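Local coordinates for protein ribulose bisphosphate carboxylase (PDB 2D69) that probably catalyses the magnesium-dependent carboxylation of ribulose 1,5-bisphosphate to two molecules of 3-phosphoglycerate, as a form III RuBisCO built of large subunits alone, at residues Y31-V37 / K113-N117; A47-I52 / S68-V72; G96-F102 / W258-Q262; L130-P136 / W337-V343; L120-H124 / L296-A301. Numbering follows the deposited sequence.

Contact 1 (Y31-V37 / K113-N117); sequences YFEPNGV and KALKN
Two antiparallel strand ends of the N-terminal domain pair through a beta bulge. E33 and N117 form a hydrogen-bonded pair (CA-CA 5.4 Å); one residue on, the register slips, so that P34 faces L115 as a non-hydrogen-bonded pair (CA-CA 4.6 Å). The backbone ladder has three rungs: E33 N to N117 O 3.2 Å, K116 N to E33 O 2.7 Å and N35 N to A114 O 2.8 Å, the last carrying the pairing past the end of strand 26-34. F32 CA makes a CH...O contact with N117 O at 3.3 Å. A side-chain bond reinforces E33-N117: N117 (chi1 m) gives ND2 to E33 OE1 at 2.8 Å; within strand 26-34, Y31 OH donates to E33 OE2 at 2.5 Å. Apolar contact is lighter, V37 CG2 to A114 CB 4.1 Å and F32 CD2 to L115 CD2 4.3 Å. Helix 39-49 covers the side of the sheet bearing F32 and L115, where A42 touches both; beyond the strand end, K113 NZ bonds A320 O of the second subunit.

Contact 2 (A47-I52 / S68-V72); sequences ASESSI and SMAKV
A47, in the last turn of helix 39-49, points its CB at the other segment, 4.2 Å from A70 CB and 3.8 Å from V72 CG2; the CA atoms of A47 and A70 stand 5.3 Å apart, a close approach that two small side chains allow. The helix ends after E49, with S51 N still bonded to S48 O at 3.0 Å. Here the helix meets strand 71-78 of the N-terminal sheet, an alpha/beta layer in which I86 of the adjacent strand touches A47, A70 and V72. S51, at phi/psi -132/-109 just past the helix end and with chi1 p, turns its hydroxyl back: OG donates to A47 O at 2.7 Å and accepts a weak hydrogen bond from A70 N at 3.3 Å, thus joining the helix end to the start of the strand. I52 follows with chi1 p and chi2 t, resting CD1 on M69 CG at 3.5 Å and CG2 on S68 CB at 3.6 Å, while F14 touches both S51 and I52.

Contact 3 (G96-F102 / W258-Q262); sequences GSLVQLF and WSALQ
Helices 98-102 and 258-262 run nearly antiparallel, at 156° with axes 9.9 Å apart, and the carboxamide of Q262 is the polar bridge between them. Q262 (chi1 m, chi2 t) reaches the N terminus of the first helix. Its NE2 donates to G96 O at 2.9 Å; its OE1 accepts from V99 N at 3.3 Å and, weakly, from L98 N at 2.9 Å. Thus a side chain from the partner helix takes up first-turn amides that have no earlier helical carbonyl to bond. The next amide is met locally: S97 is the N-cap, with chi1 t, and its OG accepts from Q100 N at 3.1 Å, while L101 N bonds S97 O at 3.2 Å in the regular helical way. G96, at phi/psi 84/-15, turns the chain into this cap. Beside the Q262 bridge, L98 CD2 makes a CH-pi contact over the face of W258, 4.0 Å from the centroid of its six-membered ring. The F102 ring meets the indole obliquely, CD2 to NE1 3.6 Å. V99 CG2 packs 4.1 Å from W258 CB and 3.6 Å from S259 CA. S259 OG finds its partner in G229 O of the second subunit. The contact joins N-terminal and catalytic domains, with A301 and I305 of helix 295-305 lying against W258 and F133 touching L98 and Q262.

Contact 4 (L130-P136 / W337-V343); sequences LRHFKGP and WEHIRPV
L130 and I340 form the apolar centre of two irregular loops. L130 (chi1 t, chi2 p) lays CD2 over the face of W337, a CH-pi contact 3.9 Å from the centroid of its five-membered ring, and CD1 lies 4.1 Å from I340 CG1. I340 also reaches P136, CG2 to CD 3.7 Å; P136 CG continues to V343 CG2 at 3.6 Å. G135, phi/psi 68/-168, leaves room for I340, whose CG2 a CB would strike. L130-F133 is a type I beta turn, W337-I340 type II'. Outward, H339 donates NE2 to F133 O at 2.9 Å and weakly to L130 O at 3.4 Å. A water binds K134 O and P136 O (2.7 Å each), R341 N (3.0 Å) and R341 NH1 (3.2 Å). R341 NH2 pairs with E201 of the fourth subunit, E338 with R67 of the third. The loop after helix 127-130, running from N-terminal domain to barrel, packs on that entering strand 344-348 at its N-terminal end, beside M304 and R303 of helix 295-305.

Contact 5 (L120-H124 / L296-A301); sequences LLDFH and LALAKA
One lysine ammonium gathers most of the polar contacts between this strand and helix: K300 NZ forms a salt bridge with D122 OD1 at 2.8 Å, donates to F123 O at 2.8 Å and donates to a water at 3.0 Å that in turn bonds D122 OD2 at 2.9 Å. Its aliphatic part is used as well. With chi1 and chi2 t and chi3 m, K300 carries CD over the face of the F123 ring, a CH-pi contact 4.0 Å from the centroid. F123, chi1 p, turns its ring edge to the helix backbone, CE2 to A297 O 3.6 Å and CZ to A301 N 3.9 Å. Strand 120-124 and helix 296-301 run at 32° with axes 7.5 Å apart; D122 and A297 are the nearest pair, CA to CA 5.1 Å; A297 is small enough to let the strand in, and its CB also meets L120 CD1 at 4.1 Å. L296 CD2 lies 3.8 Å from D122 OD2. A classic beta bulge sets L121 and D122 both opposite E29 on strand 26-34, and the same E29 bonds H124 NE2. The contact seats the N-terminal sheet on a helix of the catalytic domain. Helix 98-105 adjoins it through L101, on F123, and through L98 and F102, on A301; F332 of helix 323-334 touches L296 and K300.

From the N terminus, contact 1 opens first and closes the wider loop, bringing strand 26-34 to the start of strand 115-124; contact 2, nested inside it, closes earlier, holding the end of helix 39-49 to strand 71-78 of the same sheet. The other three reach from this part into the catalytic barrel domain, and contacts 3, 4 and 5 all cross one another. Contact 3 also crosses contact 1, after whose closure contacts 5 and 4 open; contact 5 follows it on strand 115-124, meeting it at Y31 and L121. A301 of contact 5 packs on L98, F102 and W258 of contact 3; F133 joins contacts 3 and 4, W337 meets K300 between contacts 4 and 5.

Contact 1 (Y31-V37 / K113-N117)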
# COMPACT_ATOMS: atom_id res chain seq x y z
N TYR A 31 6.28 -44.56 25.07
CA TYR A 31 7.05 -45.75 25.44
C TYR A 31 8.41 -45.31 25.99
O TYR A 31 9.04 -44.41 25.44
CB TYR A 31 7.30 -46.63 24.19
CG TYR A 31 8.32 -47.74 24.43
CD1 TYR A 31 9.65 -47.58 24.08
CD2 TYR A 31 7.95 -48.90 25.05
CE1 TYR A 31 10.61 -48.60 24.34
CE2 TYR A 31 8.88 -49.94 25.30
CZ TYR A 31 10.21 -49.78 24.94
OH TYR A 31 11.15 -50.78 25.20
N PHE A 32 8.94 -45.96 27.01
CA PHE A 32 10.28 -45.59 27.44
C PHE A 32 10.99 -46.74 28.12
O PHE A 32 10.37 -47.73 28.45
CB PHE A 32 10.25 -44.34 28.38
CG PHE A 32 9.66 -44.61 29.74
CD1 PHE A 32 8.31 -44.47 29.94
CD2 PHE A 32 10.46 -45.03 30.80
CE1 PHE A 32 7.75 -44.75 31.20
CE2 PHE A 32 9.91 -45.31 32.04
CZ PHE A 32 8.55 -45.16 32.23
N GLU A 33 12.31 -46.60 28.29
CA GLU A 33 13.13 -47.53 29.06
C GLU A 33 13.96 -46.67 30.03
O GLU A 33 14.65 -45.75 29.57
CB GLU A 33 14.05 -48.34 28.11
CG GLU A 33 13.28 -49.04 26.97
CD GLU A 33 14.17 -49.65 25.89
OE1 GLU A 33 15.42 -49.49 25.98
OE2 GLU A 33 13.61 -50.26 24.93
N PRO A 34 13.88 -46.88 31.34
CA PRO A 34 14.66 -46.06 32.29
C PRO A 34 16.13 -46.42 32.25
O PRO A 34 16.48 -47.52 31.87
CB PRO A 34 14.09 -46.44 33.66
CG PRO A 34 13.56 -47.80 33.48
CD PRO A 34 13.06 -47.87 32.05
N ASN A 35 16.98 -45.47 32.61
CA ASN A 35 18.40 -45.72 32.69
C ASN A 35 18.90 -45.29 34.05
O ASN A 35 19.15 -44.14 34.28
CB ASN A 35 19.17 -44.99 31.59
CG ASN A 35 20.68 -45.12 31.76
OD1 ASN A 35 21.41 -44.15 31.73
ND2 ASN A 35 21.13 -46.34 31.99
N GLY A 36 19.03 -46.24 34.97
CA GLY A 36 19.56 -45.92 36.29
C GLY A 36 18.55 -45.32 37.26
O GLY A 36 18.93 -45.05 38.43
N VAL A 37 17.28 -45.17 36.83
CA VAL A 37 16.17 -44.74 37.69
C VAL A 37 14.91 -45.63 37.57
O VAL A 37 14.74 -46.36 36.60
CB VAL A 37 15.76 -43.31 37.41
CG1 VAL A 37 16.94 -42.39 37.51
CG2 VAL A 37 15.07 -43.17 36.01
N LYS A 113 19.15 -37.89 29.95
CA LYS A 113 20.11 -38.93 30.35
C LYS A 113 19.45 -40.12 31.09
O LYS A 113 19.92 -41.24 30.98
CB LYS A 113 21.21 -38.33 31.27
CG LYS A 113 22.64 -38.79 30.91
CD LYS A 113 23.72 -38.24 31.87
CE LYS A 113 25.07 -39.00 31.67
NZ LYS A 113 26.24 -38.39 32.38
N ALA A 114 18.39 -39.88 31.86
CA ALA A 114 17.80 -40.92 32.70
C ALA A 114 16.84 -41.82 31.92
O ALA A 114 16.26 -42.73 32.49
CB ALA A 114 17.10 -40.32 33.90
N LEU A 115 16.64 -41.53 30.64
CA LEU A 115 15.93 -42.45 29.76
C LEU A 115 16.90 -43.09 28.79
O LEU A 115 17.72 -42.41 28.17
CB LEU A 115 14.84 -41.74 28.98
CG LEU A 115 13.80 -40.94 29.78
CD1 LEU A 115 12.71 -40.44 28.86
CD2 LEU A 115 13.22 -41.78 30.84
N LYS A 116 16.83 -44.41 28.65
CA LYS A 116 17.63 -45.10 27.65
C LYS A 116 17.05 -44.78 26.28
O LYS A 116 17.78 -44.58 25.32
CB LYS A 116 17.64 -46.63 27.90
CG LYS A 116 18.88 -47.36 27.42
CD LYS A 116 19.27 -48.58 28.28
CE LYS A 116 20.16 -49.56 27.46
NZ LYS A 116 20.96 -50.56 28.30
N ASN A 117 15.72 -44.77 26.22
CA ASN A 117 15.01 -44.59 24.96
C ASN A 117 13.65 -43.95 25.27
O ASN A 117 13.07 -44.24 26.30
CB ASN A 117 14.76 -45.94 24.29
CG ASN A 117 16.01 -46.50 23.61
OD1 ASN A 117 16.57 -45.89 22.69
ND2 ASN A 117 16.47 -47.67 24.08

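Contact 2 (A47-I52 / S68-V72)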
# COMPACT_ATOMS: atom_id res chain seq x y z
N ALA A 47 7.00 -36.13 32.53
CA ALA A 47 5.83 -35.26 32.82
C ALA A 47 6.32 -33.86 33.22
O ALA A 47 5.79 -32.79 32.83
CB ALA A 47 4.99 -35.90 33.94
N SER A 48 7.39 -33.89 33.99
CA SER A 48 8.06 -32.71 34.48
C SER A 48 8.64 -31.81 33.36
O SER A 48 8.37 -30.61 33.28
CB SER A 48 9.21 -33.18 35.36
OG SER A 48 9.82 -32.06 35.84
N GLU A 49 9.46 -32.41 32.51
CA GLU A 49 10.19 -31.68 31.52
C GLU A 49 9.21 -31.21 30.41
O GLU A 49 9.44 -30.20 29.76
CB GLU A 49 11.33 -32.53 31.00
CG GLU A 49 12.26 -31.83 30.01
CD GLU A 49 13.13 -30.76 30.64
OE1 GLU A 49 13.32 -30.79 31.91
OE2 GLU A 49 13.61 -29.88 29.87
N SER A 50 8.10 -31.92 30.23
CA SER A 50 7.08 -31.48 29.27
C SER A 50 6.08 -30.51 29.90
O SER A 50 5.15 -30.11 29.27
CB SER A 50 6.36 -32.66 28.62
OG SER A 50 5.89 -33.64 29.53
N SER A 51 6.24 -30.16 31.17
CA SER A 51 5.30 -29.24 31.82
C SER A 51 6.08 -28.15 32.55
O SER A 51 6.68 -27.36 31.88
CB SER A 51 4.29 -30.00 32.73
OG SER A 51 4.88 -30.54 33.90
N ILE A 52 6.11 -28.14 33.88
CA ILE A 52 6.66 -27.03 34.65
C ILE A 52 8.08 -27.27 35.12
O ILE A 52 8.72 -26.36 35.68
CB ILE A 52 5.76 -26.69 35.88
CG1 ILE A 52 5.65 -27.84 36.88
CG2 ILE A 52 4.38 -26.32 35.48
CD1 ILE A 52 5.17 -27.41 38.24
N SER A 68 -0.40 -25.88 36.07
CA SER A 68 0.20 -26.19 34.80
C SER A 68 0.95 -27.55 34.83
O SER A 68 1.63 -27.86 33.88
CB SER A 68 1.15 -25.07 34.34
OG SER A 68 0.51 -23.77 34.27
N MET A 69 0.83 -28.34 35.89
CA MET A 69 1.57 -29.60 36.03
C MET A 69 0.98 -30.72 35.23
O MET A 69 -0.21 -30.95 35.34
CB MET A 69 1.50 -30.11 37.45
CG MET A 69 2.35 -29.40 38.43
SD MET A 69 2.12 -30.25 40.04
CE MET A 69 3.32 -31.58 39.96
N ALA A 70 1.81 -31.47 34.51
CA ALA A 70 1.36 -32.67 33.83
C ALA A 70 1.33 -33.79 34.88
O ALA A 70 1.97 -33.69 35.92
CB ALA A 70 2.25 -33.02 32.68
N LYS A 71 0.50 -34.80 34.66
CA LYS A 71 0.38 -35.91 35.61
C LYS A 71 0.45 -37.25 34.91
O LYS A 71 -0.33 -37.50 33.98
CB LYS A 71 -0.93 -35.80 36.38
CG LYS A 71 -0.87 -34.83 37.59
CD LYS A 71 -0.36 -35.48 38.91
CE LYS A 71 0.00 -34.42 40.00
NZ LYS A 71 0.71 -33.19 39.38
N VAL A 72 1.33 -38.13 35.37
CA VAL A 72 1.38 -39.51 34.88
C VAL A 72 0.26 -40.27 35.55
O VAL A 72 0.27 -40.41 36.77
CB VAL A 72 2.71 -40.23 35.21
CG1 VAL A 72 2.69 -41.65 34.62
CG2 VAL A 72 3.91 -39.43 34.72

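Contact 3 (G96-F102 / W258-Q262)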
# COMPACT_ATOMS: atom_id res chain seq x y z
N GLY A 96 -3.83 -23.24 19.13
CA GLY A 96 -3.61 -23.06 17.72
C GLY A 96 -2.15 -23.30 17.32
O GLY A 96 -1.87 -23.38 16.14
N SER A 97 -1.21 -23.33 18.27
CA SER A 97 0.20 -23.51 17.89
C SER A 97 0.68 -24.95 18.12
O SER A 97 1.07 -25.31 19.22
CB SER A 97 1.12 -22.52 18.62
OG SER A 97 2.50 -22.74 18.33
N LEU A 98 0.70 -25.76 17.07
CA LEU A 98 1.20 -27.14 17.20
C LEU A 98 2.66 -27.11 17.39
O LEU A 98 3.21 -27.94 18.11
CB LEU A 98 0.85 -27.95 16.00
CG LEU A 98 1.32 -29.42 16.14
CD1 LEU A 98 0.19 -30.37 16.07
CD2 LEU A 98 2.34 -29.70 15.11
N VAL A 99 3.31 -26.10 16.80
CA VAL A 99 4.73 -25.83 17.08
C VAL A 99 4.97 -25.84 18.58
O VAL A 99 5.88 -26.52 19.09
CB VAL A 99 5.21 -24.48 16.45
CG1 VAL A 99 6.63 -24.26 16.69
CG2 VAL A 99 4.94 -24.43 14.88
N GLN A 100 4.18 -25.09 19.31
CA GLN A 100 4.40 -25.00 20.77
C GLN A 100 4.06 -26.30 21.52
O GLN A 100 4.76 -26.67 22.51
CB GLN A 100 3.66 -23.78 21.41
CG GLN A 100 4.10 -23.57 22.94
CD GLN A 100 3.18 -24.27 23.95
OE1 GLN A 100 3.52 -24.38 25.15
NE2 GLN A 100 2.04 -24.72 23.49
N LEU A 101 2.99 -26.97 21.11
CA LEU A 101 2.63 -28.30 21.64
C LEU A 101 3.83 -29.26 21.53
O LEU A 101 4.29 -29.86 22.55
CB LEU A 101 1.42 -28.87 20.89
CG LEU A 101 1.05 -30.33 21.27
CD1 LEU A 101 0.81 -30.43 22.75
CD2 LEU A 101 -0.14 -30.83 20.50
N PHE A 102 4.38 -29.37 20.34
CA PHE A 102 5.51 -30.26 20.08
C PHE A 102 6.78 -29.82 20.77
O PHE A 102 7.58 -30.65 21.16
CB PHE A 102 5.73 -30.45 18.58
CG PHE A 102 4.95 -31.60 18.01
CD1 PHE A 102 3.66 -31.89 18.46
CD2 PHE A 102 5.52 -32.44 17.06
CE1 PHE A 102 2.95 -32.99 17.94
CE2 PHE A 102 4.81 -33.50 16.54
CZ PHE A 102 3.52 -33.77 17.00
N TRP A 258 7.19 -27.80 10.96
CA TRP A 258 5.86 -27.47 11.44
C TRP A 258 5.48 -25.99 11.34
O TRP A 258 4.31 -25.67 11.03
CB TRP A 258 5.73 -27.93 12.93
CG TRP A 258 5.79 -29.40 13.13
CD1 TRP A 258 6.68 -30.07 13.91
CD2 TRP A 258 4.97 -30.37 12.52
NE1 TRP A 258 6.47 -31.42 13.79
CE2 TRP A 258 5.39 -31.62 12.96
CE3 TRP A 258 3.87 -30.31 11.65
CZ2 TRP A 258 4.82 -32.80 12.54
CZ3 TRP A 258 3.27 -31.47 11.28
CH2 TRP A 258 3.76 -32.71 11.70
N SER A 259 6.43 -25.12 11.63
CA SER A 259 6.21 -23.68 11.61
C SER A 259 5.82 -23.21 10.23
O SER A 259 4.80 -22.46 10.05
CB SER A 259 7.46 -22.94 12.09
OG SER A 259 7.23 -21.55 12.00
N ALA A 260 6.55 -23.69 9.24
CA ALA A 260 6.23 -23.32 7.86
C ALA A 260 4.94 -23.96 7.43
O ALA A 260 4.19 -23.32 6.75
CB ALA A 260 7.29 -23.73 6.95
N LEU A 261 4.68 -25.20 7.84
CA LEU A 261 3.44 -25.90 7.47
C LEU A 261 2.21 -25.18 7.98
O LEU A 261 1.25 -25.00 7.24
CB LEU A 261 3.42 -27.32 8.00
CG LEU A 261 2.71 -28.42 7.24
CD1 LEU A 261 2.12 -29.50 8.11
CD2 LEU A 261 1.79 -28.05 6.08
N GLN A 262 2.25 -24.73 9.24
CA GLN A 262 1.08 -24.09 9.83
C GLN A 262 0.79 -22.82 9.06
O GLN A 262 -0.36 -22.51 8.73
CB GLN A 262 1.27 -23.81 11.31
CG GLN A 262 1.20 -24.99 12.18
CD GLN A 262 0.71 -24.65 13.58
OE1 GLN A 262 1.47 -24.66 14.52
NE2 GLN A 262 -0.54 -24.31 13.69

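Contact 4 (L130-P136 / W337-V343)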
# COMPACT_ATOMS: atom_id res chain seq x y z
N LEU A 130 -8.53 -28.91 19.96
CA LEU A 130 -8.68 -29.33 18.57
C LEU A 130 -9.48 -28.32 17.79
O LEU A 130 -9.28 -28.16 16.56
CB LEU A 130 -9.41 -30.69 18.55
CG LEU A 130 -9.54 -31.39 17.19
CD1 LEU A 130 -8.20 -31.54 16.56
CD2 LEU A 130 -10.22 -32.78 17.33
N ARG A 131 -10.39 -27.62 18.48
CA ARG A 131 -11.29 -26.69 17.79
C ARG A 131 -10.54 -25.47 17.19
O ARG A 131 -11.06 -24.77 16.33
CB ARG A 131 -12.42 -26.23 18.71
CG ARG A 131 -11.97 -25.24 19.84
CD ARG A 131 -13.08 -24.81 20.77
NE ARG A 131 -14.01 -23.96 20.07
CZ ARG A 131 -15.29 -23.78 20.41
NH1 ARG A 131 -15.79 -24.38 21.48
NH2 ARG A 131 -16.05 -22.96 19.69
N HIS A 132 -9.30 -25.24 17.62
CA HIS A 132 -8.46 -24.18 17.06
C HIS A 132 -7.58 -24.66 15.89
O HIS A 132 -6.60 -23.98 15.55
CB HIS A 132 -7.63 -23.55 18.18
CG HIS A 132 -8.48 -23.13 19.34
ND1 HIS A 132 -9.57 -22.29 19.19
CD2 HIS A 132 -8.43 -23.45 20.65
CE1 HIS A 132 -10.14 -22.10 20.36
NE2 HIS A 132 -9.47 -22.80 21.26
N PHE A 133 -7.92 -25.84 15.34
CA PHE A 133 -7.36 -26.35 14.11
C PHE A 133 -8.51 -26.58 13.11
O PHE A 133 -9.59 -27.00 13.48
CB PHE A 133 -6.59 -27.59 14.33
CG PHE A 133 -5.34 -27.37 15.17
CD1 PHE A 133 -5.43 -27.31 16.52
CD2 PHE A 133 -4.15 -27.05 14.58
CE1 PHE A 133 -4.31 -27.03 17.29
CE2 PHE A 133 -3.02 -26.79 15.35
CZ PHE A 133 -3.11 -26.78 16.69
N LYS A 134 -8.22 -26.27 11.87
CA LYS A 134 -9.19 -26.39 10.76
C LYS A 134 -9.21 -27.77 10.15
O LYS A 134 -10.22 -28.19 9.58
CB LYS A 134 -8.88 -25.40 9.65
CG LYS A 134 -9.24 -23.96 10.03
CD LYS A 134 -8.91 -22.98 8.87
CE LYS A 134 -7.45 -22.58 8.86
NZ LYS A 134 -7.20 -21.69 10.03
N GLY A 135 -8.09 -28.47 10.24
CA GLY A 135 -7.93 -29.71 9.54
C GLY A 135 -7.86 -29.43 8.03
O GLY A 135 -7.66 -28.32 7.64
N PRO A 136 -7.96 -30.45 7.21
CA PRO A 136 -7.84 -30.31 5.75
C PRO A 136 -8.93 -29.47 5.13
O PRO A 136 -10.07 -29.58 5.54
CB PRO A 136 -8.01 -31.73 5.26
CG PRO A 136 -7.68 -32.58 6.42
CD PRO A 136 -8.19 -31.84 7.62
N TRP A 337 -13.38 -37.54 13.03
CA TRP A 337 -12.64 -36.91 14.09
C TRP A 337 -13.13 -35.48 14.22
O TRP A 337 -12.51 -34.54 13.73
CB TRP A 337 -11.15 -36.91 13.77
CG TRP A 337 -10.30 -36.53 14.89
CD1 TRP A 337 -10.60 -36.69 16.20
CD2 TRP A 337 -8.98 -35.97 14.85
NE1 TRP A 337 -9.55 -36.26 16.98
CE2 TRP A 337 -8.55 -35.82 16.17
CE3 TRP A 337 -8.11 -35.60 13.82
CZ2 TRP A 337 -7.28 -35.33 16.51
CZ3 TRP A 337 -6.85 -35.09 14.15
CH2 TRP A 337 -6.46 -34.95 15.50
N GLU A 338 -14.28 -35.35 14.87
CA GLU A 338 -14.97 -34.09 14.99
C GLU A 338 -15.11 -33.40 13.63
O GLU A 338 -15.53 -34.02 12.68
CB GLU A 338 -14.28 -33.19 16.03
CG GLU A 338 -14.06 -33.83 17.41
CD GLU A 338 -15.31 -33.97 18.27
OE1 GLU A 338 -16.38 -33.61 17.83
OE2 GLU A 338 -15.21 -34.44 19.41
N HIS A 339 -14.75 -32.12 13.55
CA HIS A 339 -14.81 -31.31 12.31
C HIS A 339 -13.61 -31.53 11.33
O HIS A 339 -13.61 -30.95 10.22
CB HIS A 339 -14.85 -29.81 12.64
CG HIS A 339 -13.69 -29.37 13.48
ND1 HIS A 339 -13.54 -29.77 14.78
CD2 HIS A 339 -12.57 -28.66 13.17
CE1 HIS A 339 -12.39 -29.31 15.27
NE2 HIS A 339 -11.78 -28.63 14.31
N ILE A 340 -12.59 -32.29 11.75
CA ILE A 340 -11.42 -32.53 10.92
C ILE A 340 -11.74 -33.49 9.78
O ILE A 340 -12.06 -34.65 9.98
CB ILE A 340 -10.31 -33.05 11.73
CG1 ILE A 340 -10.02 -32.14 12.94
CG2 ILE A 340 -9.08 -33.24 10.89
CD1 ILE A 340 -9.55 -30.75 12.65
N ARG A 341 -11.65 -33.01 8.56
CA ARG A 341 -11.98 -33.84 7.38
C ARG A 341 -11.00 -35.00 7.24
O ARG A 341 -9.81 -34.92 7.75
CB ARG A 341 -11.97 -32.95 6.15
CG ARG A 341 -13.27 -32.15 5.91
CD ARG A 341 -13.07 -31.10 4.80
NE ARG A 341 -14.13 -30.12 4.70
CZ ARG A 341 -14.24 -28.97 5.41
NH1 ARG A 341 -13.32 -28.57 6.29
NH2 ARG A 341 -15.27 -28.20 5.19
N PRO A 342 -11.43 -36.11 6.65
CA PRO A 342 -10.49 -37.24 6.44
C PRO A 342 -9.44 -36.94 5.34
O PRO A 342 -9.69 -36.17 4.42
CB PRO A 342 -11.40 -38.41 6.04
CG PRO A 342 -12.64 -37.76 5.40
CD PRO A 342 -12.78 -36.40 6.13
N VAL A 343 -8.29 -37.55 5.48
CA VAL A 343 -7.08 -37.39 4.66
C VAL A 343 -6.81 -38.65 3.86
O VAL A 343 -6.85 -39.77 4.40
CB VAL A 343 -5.88 -37.13 5.60
CG1 VAL A 343 -4.52 -37.19 4.86
CG2 VAL A 343 -6.08 -35.80 6.39
O HOH W 1 -11.14 -30.13 7.99

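Contact 5 (L120-H124 / L296-A301)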
# COMPACT_ATOMS: atom_id res chain seq x y z
N LEU A 120 7.42 -41.06 21.43
CA LEU A 120 6.09 -40.54 21.58
C LEU A 120 5.19 -41.34 20.67
O LEU A 120 5.38 -41.32 19.47
CB LEU A 120 6.13 -39.05 21.23
CG LEU A 120 4.95 -38.11 20.90
CD1 LEU A 120 3.57 -38.68 20.86
CD2 LEU A 120 5.02 -36.89 21.79
N LEU A 121 4.23 -42.05 21.24
CA LEU A 121 3.39 -42.99 20.51
C LEU A 121 2.15 -42.38 19.90
O LEU A 121 1.78 -42.73 18.77
CB LEU A 121 2.97 -44.14 21.41
CG LEU A 121 4.09 -44.89 22.06
CD1 LEU A 121 3.52 -46.02 22.96
CD2 LEU A 121 5.05 -45.45 20.98
N ASP A 122 1.49 -41.50 20.64
CA ASP A 122 0.24 -40.88 20.22
C ASP A 122 -0.10 -39.75 21.18
O ASP A 122 0.41 -39.70 22.29
CB ASP A 122 -0.91 -41.92 20.27
CG ASP A 122 -2.07 -41.61 19.31
OD1 ASP A 122 -2.06 -40.58 18.61
OD2 ASP A 122 -3.08 -42.37 19.18
N PHE A 123 -0.97 -38.86 20.75
CA PHE A 123 -1.50 -37.83 21.61
C PHE A 123 -3.01 -37.69 21.27
O PHE A 123 -3.50 -38.09 20.17
CB PHE A 123 -0.68 -36.54 21.50
CG PHE A 123 -0.81 -35.86 20.15
CD1 PHE A 123 -1.63 -34.79 19.99
CD2 PHE A 123 -0.06 -36.30 19.06
CE1 PHE A 123 -1.73 -34.13 18.74
CE2 PHE A 123 -0.20 -35.65 17.78
CZ PHE A 123 -1.01 -34.60 17.65
N HIS A 124 -3.76 -37.21 22.25
CA HIS A 124 -5.21 -37.08 22.11
C HIS A 124 -5.57 -35.64 22.53
O HIS A 124 -5.59 -35.31 23.71
CB HIS A 124 -5.93 -38.16 22.97
CG HIS A 124 -5.38 -39.56 22.75
ND1 HIS A 124 -4.96 -40.01 21.52
CD2 HIS A 124 -5.13 -40.58 23.60
CE1 HIS A 124 -4.48 -41.23 21.62
NE2 HIS A 124 -4.57 -41.60 22.87
N LEU A 296 2.30 -42.38 13.23
CA LEU A 296 0.91 -42.11 13.62
C LEU A 296 0.76 -40.69 14.23
O LEU A 296 -0.18 -39.96 13.89
CB LEU A 296 0.42 -43.15 14.61
CG LEU A 296 -0.94 -42.86 15.27
CD1 LEU A 296 -2.00 -42.77 14.18
CD2 LEU A 296 -1.30 -43.96 16.27
N ALA A 297 1.70 -40.31 15.09
CA ALA A 297 1.65 -39.00 15.75
C ALA A 297 1.91 -37.87 14.77
O ALA A 297 1.24 -36.85 14.76
CB ALA A 297 2.64 -38.96 16.90
N LEU A 298 2.91 -38.08 13.93
CA LEU A 298 3.24 -37.15 12.86
C LEU A 298 2.04 -36.97 12.00
O LEU A 298 1.66 -35.86 11.69
CB LEU A 298 4.35 -37.71 12.02
CG LEU A 298 5.31 -36.81 11.30
CD1 LEU A 298 6.53 -37.65 10.85
CD2 LEU A 298 4.65 -36.19 10.10
N ALA A 299 1.41 -38.08 11.62
CA ALA A 299 0.26 -38.05 10.75
C ALA A 299 -0.91 -37.29 11.40
O ALA A 299 -1.70 -36.64 10.71
CB ALA A 299 -0.18 -39.47 10.40
N LYS A 300 -1.06 -37.44 12.71
CA LYS A 300 -2.15 -36.81 13.44
C LYS A 300 -1.94 -35.29 13.45
O LYS A 300 -2.85 -34.53 13.23
CB LYS A 300 -2.23 -37.37 14.86
CG LYS A 300 -3.25 -36.73 15.77
CD LYS A 300 -3.50 -37.56 17.02
CE LYS A 300 -4.58 -38.64 16.87
NZ LYS A 300 -4.60 -39.57 18.12
N ALA A 301 -0.74 -34.87 13.81
CA ALA A 301 -0.40 -33.45 13.68
C ALA A 301 -0.67 -32.93 12.28
O ALA A 301 -1.26 -31.85 12.11
CB ALA A 301 1.04 -33.22 14.06
O HOH W 2 -5.33 -42.41 17.34